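Local structure of heme-binding protein A / AI-2 binding protein A (Helicobacter pylori SS1, 6OFQ) at residues D45-T50 / E124-K129; V56-I61 / G180-S185; V112-K117 / L184-K189; D193-N198 / D202-K207. The protein binds short peptides in the periplasm as a type II substrate-binding protein and probably hands them to an ABC transporter. All blocks are in the same frame, centred on the assembly; numbering follows the deposited sequence.

Interaction 1. Residues D45-T50 / E124-K129; sequences DPALVT and ERQMDK
Asp45 and Arg125 approach from opposite directions and meet in a two-pronged, end-on salt bridge. Arg125 NH1 reaches Asp45 OD2 at 2.7 Å and Arg125 NH2 reaches Asp45 OD1 at 3.0 Å, the latter bond almost straight at 178°. Both oxygens use their syn lone pairs, and the carboxylate and guanidinium planes are 15° apart, nearly coplanar. OD1 also receives the backbone N of Ala47 from above the carboxylate plane, an Asx turn, while OD2 is bonded to Tyr134, so the carboxylate is held in several directions. Arg125 reaches across with CG set between its backbone N and carbonyl carbon (chi1 72°) and an extended chain beyond. Beside this tight ion pair Ala47 CB packs 3.4 Å from Arg125 NH2 and 3.7 Å from Gln126 NE2. The looser side is water-mediated: one water lies 2.9 Å from Ala47 O and 2.8 Å from Gln126 OE1, whereas Gln126 NE2 is bonded to the carbonyls of Ser122 and Phe183. The whole contact is buried, joining the loop between strand 32-37 and helix 52-61 to the last turn of helix 116-127, with Trp144 of helix 142-147 against Gln126.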
# COMPACT_ATOMS: atom_id res chain seq x y z
N ASP A 45 0.72 -13.16 -6.19
CA ASP A 45 -0.51 -12.66 -6.86
C ASP A 45 -0.94 -11.40 -6.10
O ASP A 45 -1.45 -11.48 -4.99
CB ASP A 45 -1.63 -13.72 -6.84
CG ASP A 45 -2.90 -13.26 -7.50
OD1 ASP A 45 -3.07 -12.06 -7.83
OD2 ASP A 45 -3.77 -14.12 -7.80
N PRO A 46 -0.73 -10.23 -6.71
CA PRO A 46 -0.97 -8.97 -5.98
C PRO A 46 -2.41 -8.70 -5.64
O PRO A 46 -2.67 -7.88 -4.76
CB PRO A 46 -0.41 -7.90 -6.89
CG PRO A 46 -0.60 -8.51 -8.20
CD PRO A 46 -0.29 -9.96 -8.08
N ALA A 47 -3.36 -9.38 -6.32
CA ALA A 47 -4.74 -9.26 -5.95
C ALA A 47 -5.10 -9.92 -4.64
O ALA A 47 -6.11 -9.57 -4.08
CB ALA A 47 -5.70 -9.72 -7.04
N LEU A 48 -4.23 -10.78 -4.11
CA LEU A 48 -4.54 -11.48 -2.88
C LEU A 48 -3.98 -10.80 -1.63
O LEU A 48 -4.22 -11.28 -0.51
CB LEU A 48 -3.90 -12.89 -2.99
CG LEU A 48 -4.54 -13.77 -4.05
CD1 LEU A 48 -3.84 -15.13 -3.97
CD2 LEU A 48 -6.03 -13.93 -3.96
N VAL A 49 -3.17 -9.77 -1.81
CA VAL A 49 -2.45 -9.12 -0.70
C VAL A 49 -2.70 -7.62 -0.79
O VAL A 49 -3.19 -7.15 -1.81
CB VAL A 49 -0.97 -9.53 -0.72
CG1 VAL A 49 -0.77 -10.99 -0.32
CG2 VAL A 49 -0.34 -9.25 -2.04
N THR A 50 -2.26 -6.91 0.27
CA THR A 50 -2.49 -5.45 0.27
C THR A 50 -1.27 -4.63 0.63
O THR A 50 -1.38 -3.40 0.71
CB THR A 50 -3.60 -5.09 1.29
OG1 THR A 50 -3.11 -5.42 2.58
CG2 THR A 50 -4.94 -5.79 1.01
N GLU A 124 -12.38 -10.44 -13.95
CA GLU A 124 -13.55 -11.25 -13.73
C GLU A 124 -13.42 -12.26 -12.59
O GLU A 124 -14.38 -12.53 -11.89
CB GLU A 124 -14.10 -11.96 -14.95
CG GLU A 124 -14.62 -11.04 -16.03
CD GLU A 124 -15.11 -11.86 -17.24
OE1 GLU A 124 -14.63 -12.97 -17.51
OE2 GLU A 124 -15.91 -11.22 -17.95
N ARG A 125 -12.20 -12.71 -12.35
CA ARG A 125 -11.99 -13.61 -11.25
C ARG A 125 -12.33 -12.98 -9.92
O ARG A 125 -12.66 -13.68 -8.95
CB ARG A 125 -10.56 -14.11 -11.29
CG ARG A 125 -9.51 -13.07 -10.89
CD ARG A 125 -8.10 -13.50 -11.27
NE ARG A 125 -7.10 -12.51 -10.87
CZ ARG A 125 -6.12 -12.66 -10.01
NH1 ARG A 125 -5.93 -13.82 -9.39
NH2 ARG A 125 -5.27 -11.67 -9.79
N GLN A 126 -12.18 -11.66 -9.81
CA GLN A 126 -12.48 -10.92 -8.59
C GLN A 126 -13.93 -10.52 -8.55
O GLN A 126 -14.52 -10.47 -7.47
CB GLN A 126 -11.55 -9.71 -8.49
CG GLN A 126 -10.09 -10.04 -8.76
CD GLN A 126 -9.09 -8.93 -8.46
OE1 GLN A 126 -9.13 -8.39 -7.34
NE2 GLN A 126 -8.23 -8.56 -9.43
N MET A 127 -14.49 -10.20 -9.71
CA MET A 127 -15.87 -9.69 -9.82
C MET A 127 -16.92 -10.79 -9.61
O MET A 127 -17.98 -10.50 -9.04
CB MET A 127 -16.06 -9.08 -11.20
CG MET A 127 -17.33 -8.27 -11.29
SD MET A 127 -17.22 -7.13 -12.64
CE MET A 127 -17.03 -8.14 -14.05
N ASP A 128 -16.64 -11.98 -10.13
CA ASP A 128 -17.62 -13.09 -10.18
C ASP A 128 -17.06 -14.22 -9.31
O ASP A 128 -16.09 -14.86 -9.69
CB ASP A 128 -17.74 -13.52 -11.66
CG ASP A 128 -18.74 -14.66 -11.88
OD1 ASP A 128 -19.14 -15.29 -10.90
OD2 ASP A 128 -19.05 -14.88 -13.06
N LYS A 129 -17.77 -14.54 -8.24
CA LYS A 129 -17.34 -15.61 -7.33
C LYS A 129 -17.23 -16.97 -8.01
O LYS A 129 -16.39 -17.79 -7.64
CB LYS A 129 -18.20 -15.62 -6.06
CG LYS A 129 -18.37 -14.26 -5.40
CD LYS A 129 -17.25 -13.81 -4.48
CE LYS A 129 -17.40 -14.52 -3.14
NZ LYS A 129 -16.19 -15.20 -2.57
O HOH W 1 -8.15 -7.59 -4.82

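Interaction 2. Residues V56-I61 / G180-S185; sequences VATGNI and GMDFLS
Where helix 52-61 passes the short 3-10 turn at 182-183, Thr58 and Gly59 face the carboxylate of Asp182 with a water between the two elements. Thr58 OG1 stays 4.4 Å from Asp182 OD2, too far for a direct bond. The water fills the gap, hydrogen-bonded to Thr58 OG1 at 2.7 Å and donating to Asp182 OD2 at 2.7 Å. Asp182 directs its carboxylate at the helix with CG beside the backbone N (chi1 -63°). Next to the bridge, Gly59 presents only its backbone, and its CA comes within 4.1 Å of Asp182 OD2. Only 69 Å² is buried between the two segments, and no direct hydrogen bond joins them.

The turn itself is tightly tied. Asp182 O accepts from the backbone N of Ser185 and, at 2.6 Å, from Ser185 OG, which lies in the carbonyl plane on a lone pair at a C=O...O angle of 135°. Two donors from one residue thus hold Asp182 O and close the turn. On the other partner, Asn60 ND2 returns to Val56 O at 2.8 Å, while its amide is also bonded to the backbone of Asn524 and Phe526. The arrangement is a water-bridged packing of helix 52-61 against the 3-10 turn in the loop between helices 175-178 and 189-197, within the type II periplasmic binding protein fold.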
# COMPACT_ATOMS: atom_id res chain seq x y z
N VAL A 56 6.77 -5.06 -3.52
CA VAL A 56 8.14 -4.91 -4.01
C VAL A 56 8.41 -5.87 -5.17
O VAL A 56 8.90 -5.43 -6.23
CB VAL A 56 9.15 -5.13 -2.87
CG1 VAL A 56 10.57 -5.10 -3.45
CG2 VAL A 56 8.99 -4.11 -1.75
N ALA A 57 8.10 -7.14 -5.00
CA ALA A 57 8.30 -8.08 -6.11
C ALA A 57 7.26 -7.97 -7.23
O ALA A 57 7.62 -7.82 -8.40
CB ALA A 57 8.37 -9.52 -5.63
N THR A 58 5.99 -7.94 -6.83
CA THR A 58 4.96 -8.06 -7.87
C THR A 58 4.90 -6.84 -8.78
O THR A 58 4.62 -6.94 -9.97
CB THR A 58 3.58 -8.35 -7.26
OG1 THR A 58 3.18 -7.21 -6.49
CG2 THR A 58 3.53 -9.57 -6.42
N GLY A 59 5.22 -5.66 -8.24
CA GLY A 59 5.22 -4.44 -9.04
C GLY A 59 6.25 -4.43 -10.15
O GLY A 59 6.12 -3.67 -11.12
N ASN A 60 7.30 -5.22 -10.03
CA ASN A 60 8.30 -5.35 -11.06
C ASN A 60 7.95 -6.46 -12.12
O ASN A 60 8.51 -6.41 -13.21
CB ASN A 60 9.61 -5.72 -10.38
CG ASN A 60 10.28 -4.52 -9.75
OD1 ASN A 60 10.82 -3.70 -10.47
ND2 ASN A 60 10.25 -4.41 -8.43
N ILE A 61 7.10 -7.38 -11.73
CA ILE A 61 6.78 -8.58 -12.53
C ILE A 61 5.58 -8.29 -13.42
O ILE A 61 5.49 -8.76 -14.58
CB ILE A 61 6.52 -9.76 -11.57
CG1 ILE A 61 7.86 -10.18 -10.94
CG2 ILE A 61 5.80 -10.90 -12.29
CD1 ILE A 61 7.67 -11.13 -9.76
N GLY A 180 -4.37 1.54 -12.40
CA GLY A 180 -2.92 1.47 -12.22
C GLY A 180 -2.53 0.77 -10.96
O GLY A 180 -1.32 0.61 -10.76
N MET A 181 -3.46 0.35 -10.12
CA MET A 181 -3.13 -0.25 -8.82
C MET A 181 -2.72 -1.73 -8.97
O MET A 181 -3.29 -2.43 -9.81
CB MET A 181 -4.26 -0.07 -7.84
CG MET A 181 -4.48 1.38 -7.49
SD MET A 181 -5.89 1.72 -6.45
CE MET A 181 -5.52 0.68 -5.02
N ASP A 182 -1.89 -2.17 -8.03
CA ASP A 182 -1.30 -3.50 -8.09
C ASP A 182 -2.36 -4.63 -8.14
O ASP A 182 -2.12 -5.63 -8.83
CB ASP A 182 -0.41 -3.66 -6.88
CG ASP A 182 0.74 -2.68 -6.86
OD1 ASP A 182 0.46 -1.53 -6.48
OD2 ASP A 182 1.86 -3.04 -7.25
N PHE A 183 -3.48 -4.46 -7.45
CA PHE A 183 -4.48 -5.54 -7.43
C PHE A 183 -5.10 -5.81 -8.77
O PHE A 183 -5.73 -6.85 -8.95
CB PHE A 183 -5.50 -5.33 -6.30
CG PHE A 183 -6.61 -4.35 -6.63
CD1 PHE A 183 -6.46 -2.97 -6.62
CD2 PHE A 183 -7.87 -4.82 -6.97
CE1 PHE A 183 -7.50 -2.08 -6.83
CE2 PHE A 183 -8.92 -3.95 -7.17
CZ PHE A 183 -8.74 -2.58 -7.18
N LEU A 184 -4.98 -4.83 -9.68
CA LEU A 184 -5.52 -4.96 -11.03
C LEU A 184 -4.44 -5.29 -12.04
O LEU A 184 -4.61 -5.06 -13.25
CB LEU A 184 -6.32 -3.72 -11.40
CG LEU A 184 -7.54 -3.53 -10.51
CD1 LEU A 184 -8.21 -2.20 -10.85
CD2 LEU A 184 -8.53 -4.71 -10.55
N SER A 185 -3.34 -5.86 -11.58
CA SER A 185 -2.35 -6.44 -12.45
C SER A 185 -2.89 -7.52 -13.41
O SER A 185 -3.85 -8.22 -13.07
CB SER A 185 -1.31 -7.09 -11.56
OG SER A 185 -0.50 -6.18 -10.85
O HOH W 2 2.04 -5.53 -8.24

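Interaction 3. Residues V112-K117 / L184-K189; sequences VEFSAK and LSILSK
Ser188 OG is bonded to the backbone N of Tyr191, making Ser188 the N-cap of helix 189-197, and across the contact Val112 CG2 rests 4.2 Å from that same oxygen. The methyl thus lies against a hydroxyl already committed to the helix end. Deeper in, the meeting is apolar: Ile186 CG2 comes to 3.7 Å from Phe114 CE1 and 3.9 Å from Phe114 CD1, approaching the ring obliquely, while the two side chains cross at about a right angle. Ile186 sends this methyl across because CG2 is the branch anti to the backbone N, with CG1 at chi1 -54°. Leu79 of strand 75-85 touches both residues, so the pair is packed on the antiparallel sheet of which strand 91-96, also touching Phe114 through Leu96, is a member.

Two helix beginnings are brought side by side here, since helix 116-127 starts at one segment and helix 189-197 at the other. Asp118 in the first turn of the former links them, its OD2 bonded to Ser115 N and its OD1 to Lys189 N.

Toward the solvent the packing passes to two lysines. Lys189 CB lies 4.1 Å from Lys117 O. Their charged ends part: in one of its two conformers Lys117 NZ forms a salt bridge with Asp190, and the chain of Lys189, bent at chi2 (56°) and again at chi4, carries NZ back to Asp193 on its own helix.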
# COMPACT_ATOMS: atom_id res chain seq x y z
N VAL A 112 3.42 -16.66 -25.05
CA VAL A 112 2.01 -16.33 -25.27
C VAL A 112 1.82 -14.84 -25.25
O VAL A 112 2.39 -14.12 -24.44
CB VAL A 112 1.00 -17.02 -24.34
CG1 VAL A 112 1.28 -18.52 -24.29
CG2 VAL A 112 1.06 -16.55 -22.92
N GLU A 113 1.12 -14.34 -26.27
CA GLU A 113 0.85 -12.91 -26.42
C GLU A 113 -0.35 -12.50 -25.54
O GLU A 113 -1.40 -13.12 -25.52
CB GLU A 113 0.55 -12.57 -27.90
CG GLU A 113 0.42 -11.08 -28.18
CD GLU A 113 0.02 -10.73 -29.62
OE1 GLU A 113 -0.24 -11.73 -30.35
OE2 GLU A 113 -0.09 -9.56 -30.03
N PHE A 114 -0.15 -11.40 -24.81
CA PHE A 114 -1.18 -10.73 -24.02
C PHE A 114 -2.32 -10.26 -24.94
O PHE A 114 -2.09 -9.73 -26.03
CB PHE A 114 -0.53 -9.53 -23.31
CG PHE A 114 -1.50 -8.46 -22.88
CD1 PHE A 114 -2.38 -8.68 -21.85
CD2 PHE A 114 -1.54 -7.26 -23.55
CE1 PHE A 114 -3.35 -7.74 -21.51
CE2 PHE A 114 -2.43 -6.27 -23.17
CZ PHE A 114 -3.31 -6.53 -22.15
N SER A 115 -3.53 -10.45 -24.47
CA SER A 115 -4.69 -10.00 -25.18
C SER A 115 -5.83 -9.75 -24.19
O SER A 115 -5.74 -9.95 -22.97
CB SER A 115 -5.05 -11.04 -26.27
OG SER A 115 -5.57 -12.20 -25.68
N ALA A 116 -7.00 -9.43 -24.76
CA ALA A 116 -8.13 -9.06 -23.97
C ALA A 116 -8.58 -10.15 -22.99
O ALA A 116 -9.09 -9.86 -21.90
CB ALA A 116 -9.26 -8.62 -24.88
N LYS A 117 -8.42 -11.42 -23.35
CA LYS A 117 -8.82 -12.48 -22.43
C LYS A 117 -8.06 -12.48 -21.10
O LYS A 117 -8.59 -12.95 -20.10
CB LYS A 117 -8.70 -13.87 -23.07
CG LYS A 117 -7.31 -14.43 -23.29
CD LYS A 117 -7.43 -15.85 -23.84
CE LYS A 117 -6.10 -16.58 -23.81
NZ LYS A 117 -6.16 -17.90 -24.51
N LEU A 184 -4.98 -4.83 -9.68
CA LEU A 184 -5.52 -4.96 -11.03
C LEU A 184 -4.44 -5.29 -12.04
O LEU A 184 -4.61 -5.06 -13.25
CB LEU A 184 -6.32 -3.72 -11.40
CG LEU A 184 -7.54 -3.53 -10.51
CD1 LEU A 184 -8.21 -2.20 -10.85
CD2 LEU A 184 -8.53 -4.71 -10.55
N SER A 185 -3.34 -5.86 -11.58
CA SER A 185 -2.35 -6.44 -12.45
C SER A 185 -2.89 -7.52 -13.41
O SER A 185 -3.85 -8.22 -13.07
CB SER A 185 -1.31 -7.09 -11.56
OG SER A 185 -0.50 -6.18 -10.85
N ILE A 186 -2.27 -7.57 -14.58
CA ILE A 186 -2.70 -8.53 -15.61
C ILE A 186 -1.91 -9.84 -15.50
O ILE A 186 -0.71 -9.83 -15.77
CB ILE A 186 -2.62 -7.92 -17.00
CG1 ILE A 186 -3.40 -6.59 -17.11
CG2 ILE A 186 -3.17 -8.90 -18.03
CD1 ILE A 186 -4.81 -6.59 -16.55
N LEU A 187 -2.64 -10.87 -15.08
CA LEU A 187 -2.05 -12.23 -15.06
C LEU A 187 -2.42 -12.93 -16.36
O LEU A 187 -3.23 -12.43 -17.14
CB LEU A 187 -2.65 -13.00 -13.90
CG LEU A 187 -2.04 -12.73 -12.52
CD1 LEU A 187 -2.18 -11.29 -12.05
CD2 LEU A 187 -2.62 -13.69 -11.49
N SER A 188 -1.74 -14.05 -16.60
CA SER A 188 -1.98 -14.80 -17.84
C SER A 188 -3.04 -15.88 -17.68
O SER A 188 -2.89 -16.85 -16.92
CB SER A 188 -0.69 -15.49 -18.27
OG SER A 188 -0.93 -16.50 -19.27
N LYS A 189 -4.08 -15.76 -18.53
CA LYS A 189 -5.12 -16.78 -18.62
C LYS A 189 -4.58 -18.15 -19.11
O LYS A 189 -5.02 -19.15 -18.55
CB LYS A 189 -6.23 -16.27 -19.55
CG LYS A 189 -7.41 -17.24 -19.66
CD LYS A 189 -8.02 -17.59 -18.34
CE LYS A 189 -9.50 -17.95 -18.35
NZ LYS A 189 -9.81 -19.36 -18.63

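Interaction 4. Residues D193-N198 / D202-K207; sequences DYLEQN and DELAKK
Leu195 lays its CD1 methyl on the backbone of the 3-10 segment opposite, 3.4 Å from Leu204 N and 3.8 Å from Glu203 C. The same methyl meets the side chain of Leu204 at CB, 3.9 Å away. The other branch, Leu195 CD2, lies beside Glu203, 4.1 Å from both CB and OE2, and the two side chains cross at about a right angle. Glu203 stretches past the leucine because its chain is extended beyond CG (chi2 -168°), which carries the carboxylate on toward Lys207; that ion pair, NZ to OE1, is a long one at 3.7 Å. Tyr133 touches both Leu195 and Leu204, so the leucines share an aromatic neighbour.

Each partner is closed off by a carbonyl with two donors. At the end of helix 189-197, Tyr194 O accepts from Asn198 N and from Asn198 ND2, which arrive from opposite faces of the carbonyl plane; ND2 is 3.0 Å from Tyr194 O and also lies over one face of the Tyr194 ring, toward its rim. In the second partner Glu203 O takes both Lys206 N and Lys207 N, folding the backbone round after the 3-10 turn. With just three residues between the segments, this is a helix-turn-3-10 reversal, in which the 3-10 segment 202-204 folds back against Leu195 in the last turn of helix 189-197, before strand 214-220.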
# COMPACT_ATOMS: atom_id res chain seq x y z
N ASP A 193 -4.86 -21.45 -16.99
CA ASP A 193 -5.55 -22.64 -17.52
C ASP A 193 -4.61 -23.86 -17.40
O ASP A 193 -5.06 -24.94 -17.01
CB ASP A 193 -5.94 -22.43 -18.97
CG ASP A 193 -7.11 -21.50 -19.15
OD1 ASP A 193 -7.84 -21.29 -18.15
OD2 ASP A 193 -7.20 -21.17 -20.35
N TYR A 194 -3.34 -23.66 -17.75
CA TYR A 194 -2.29 -24.72 -17.65
C TYR A 194 -2.21 -25.26 -16.25
O TYR A 194 -2.20 -26.46 -15.97
CB TYR A 194 -0.96 -24.25 -18.13
CG TYR A 194 0.27 -25.00 -17.67
CD1 TYR A 194 0.82 -25.99 -18.49
CD2 TYR A 194 0.99 -24.53 -16.59
CE1 TYR A 194 1.95 -26.68 -18.09
CE2 TYR A 194 2.14 -25.20 -16.20
CZ TYR A 194 2.61 -26.27 -16.93
OH TYR A 194 3.75 -26.94 -16.52
N LEU A 195 -2.11 -24.40 -15.24
CA LEU A 195 -2.11 -24.82 -13.81
C LEU A 195 -3.38 -25.52 -13.34
O LEU A 195 -3.39 -26.46 -12.56
CB LEU A 195 -1.83 -23.64 -12.84
CG LEU A 195 -0.51 -22.93 -13.01
CD1 LEU A 195 -0.49 -21.73 -12.06
CD2 LEU A 195 0.64 -23.85 -12.69
N GLU A 196 -4.49 -25.05 -13.86
CA GLU A 196 -5.76 -25.70 -13.59
C GLU A 196 -5.73 -27.13 -14.12
O GLU A 196 -6.09 -27.99 -13.32
CB GLU A 196 -6.95 -24.93 -14.15
CG GLU A 196 -8.28 -25.52 -13.70
CD GLU A 196 -9.41 -24.54 -13.97
OE1 GLU A 196 -9.36 -23.86 -15.01
OE2 GLU A 196 -10.27 -24.39 -13.08
N GLN A 197 -5.28 -27.34 -15.37
CA GLN A 197 -5.27 -28.68 -16.01
C GLN A 197 -4.38 -29.60 -15.15
O GLN A 197 -4.72 -30.75 -14.82
CB GLN A 197 -4.83 -28.60 -17.48
CG GLN A 197 -5.54 -27.61 -18.41
CD GLN A 197 -7.04 -27.78 -18.47
OE1 GLN A 197 -7.84 -26.97 -17.98
NE2 GLN A 197 -7.45 -28.82 -19.15
N ASN A 198 -3.25 -29.07 -14.70
CA ASN A 198 -2.36 -29.82 -13.81
C ASN A 198 -2.62 -29.88 -12.34
O ASN A 198 -1.84 -30.50 -11.58
CB ASN A 198 -0.97 -29.32 -14.04
CG ASN A 198 -0.51 -29.83 -15.35
OD1 ASN A 198 -0.15 -31.00 -15.45
ND2 ASN A 198 -0.85 -29.10 -16.39
N ASP A 202 -2.83 -23.20 -6.95
CA ASP A 202 -2.15 -22.34 -5.99
C ASP A 202 -0.82 -21.80 -6.46
O ASP A 202 -0.32 -20.80 -5.91
CB ASP A 202 -2.01 -23.05 -4.65
CG ASP A 202 -3.33 -23.16 -3.91
OD1 ASP A 202 -4.22 -22.29 -4.03
OD2 ASP A 202 -3.42 -24.12 -3.10
N GLU A 203 -0.21 -22.43 -7.44
CA GLU A 203 1.04 -21.96 -7.95
C GLU A 203 0.95 -20.62 -8.71
O GLU A 203 1.95 -19.94 -8.96
CB GLU A 203 1.76 -22.96 -8.84
CG GLU A 203 2.32 -24.15 -8.04
CD GLU A 203 3.27 -25.02 -8.83
OE1 GLU A 203 3.59 -26.06 -8.21
OE2 GLU A 203 3.65 -24.78 -10.00
N LEU A 204 -0.28 -20.22 -9.07
CA LEU A 204 -0.47 -18.91 -9.72
C LEU A 204 0.02 -17.79 -8.79
O LEU A 204 0.45 -16.75 -9.31
CB LEU A 204 -1.95 -18.71 -10.06
CG LEU A 204 -2.30 -17.50 -10.98
CD1 LEU A 204 -1.63 -17.63 -12.33
CD2 LEU A 204 -3.83 -17.37 -11.03
N ALA A 205 -0.08 -18.06 -7.51
CA ALA A 205 0.34 -17.06 -6.48
C ALA A 205 1.71 -17.35 -5.88
O ALA A 205 2.13 -16.66 -4.93
CB ALA A 205 -0.66 -17.05 -5.39
N LYS A 206 2.45 -18.29 -6.48
CA LYS A 206 3.79 -18.68 -6.02
C LYS A 206 4.88 -18.60 -7.07
O LYS A 206 6.03 -18.22 -6.76
CB LYS A 206 3.79 -20.13 -5.51
CG LYS A 206 2.92 -20.26 -4.27
CD LYS A 206 2.92 -21.69 -3.70
CE LYS A 206 2.28 -21.68 -2.32
NZ LYS A 206 0.85 -22.14 -2.34
N LYS A 207 4.48 -18.87 -8.31
CA LYS A 207 5.42 -18.93 -9.42
C LYS A 207 4.81 -18.07 -10.53
O LYS A 207 4.05 -18.56 -11.37
CB LYS A 207 5.64 -20.41 -9.83
CG LYS A 207 6.42 -21.19 -8.79
CD LYS A 207 6.47 -22.66 -9.17
CE LYS A 207 7.16 -23.40 -8.03
NZ LYS A 207 7.09 -24.90 -8.09

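From the N terminus, the loop at 45-50 is joined to the end of helix 116-127 by interaction 1. Interaction 2 starts inside the stretch so closed, at 56-61, and closes beyond it at 180-185, so the two cross. Interaction 3 also crosses interaction 1, opening at 112-117 and ending on the same stretch as interaction 2, with Leu184 and Ser185 in common. Interactions 2 and 3 tie helix 52-61 and the start of helix 116-127 to the chain leading into helix 189-197. Interaction 4 follows in series as a short local closure. It touches interactions 1 and 3 but not interaction 2: Ala205 packs against Asp45 and Leu48, and Leu204 against Leu187.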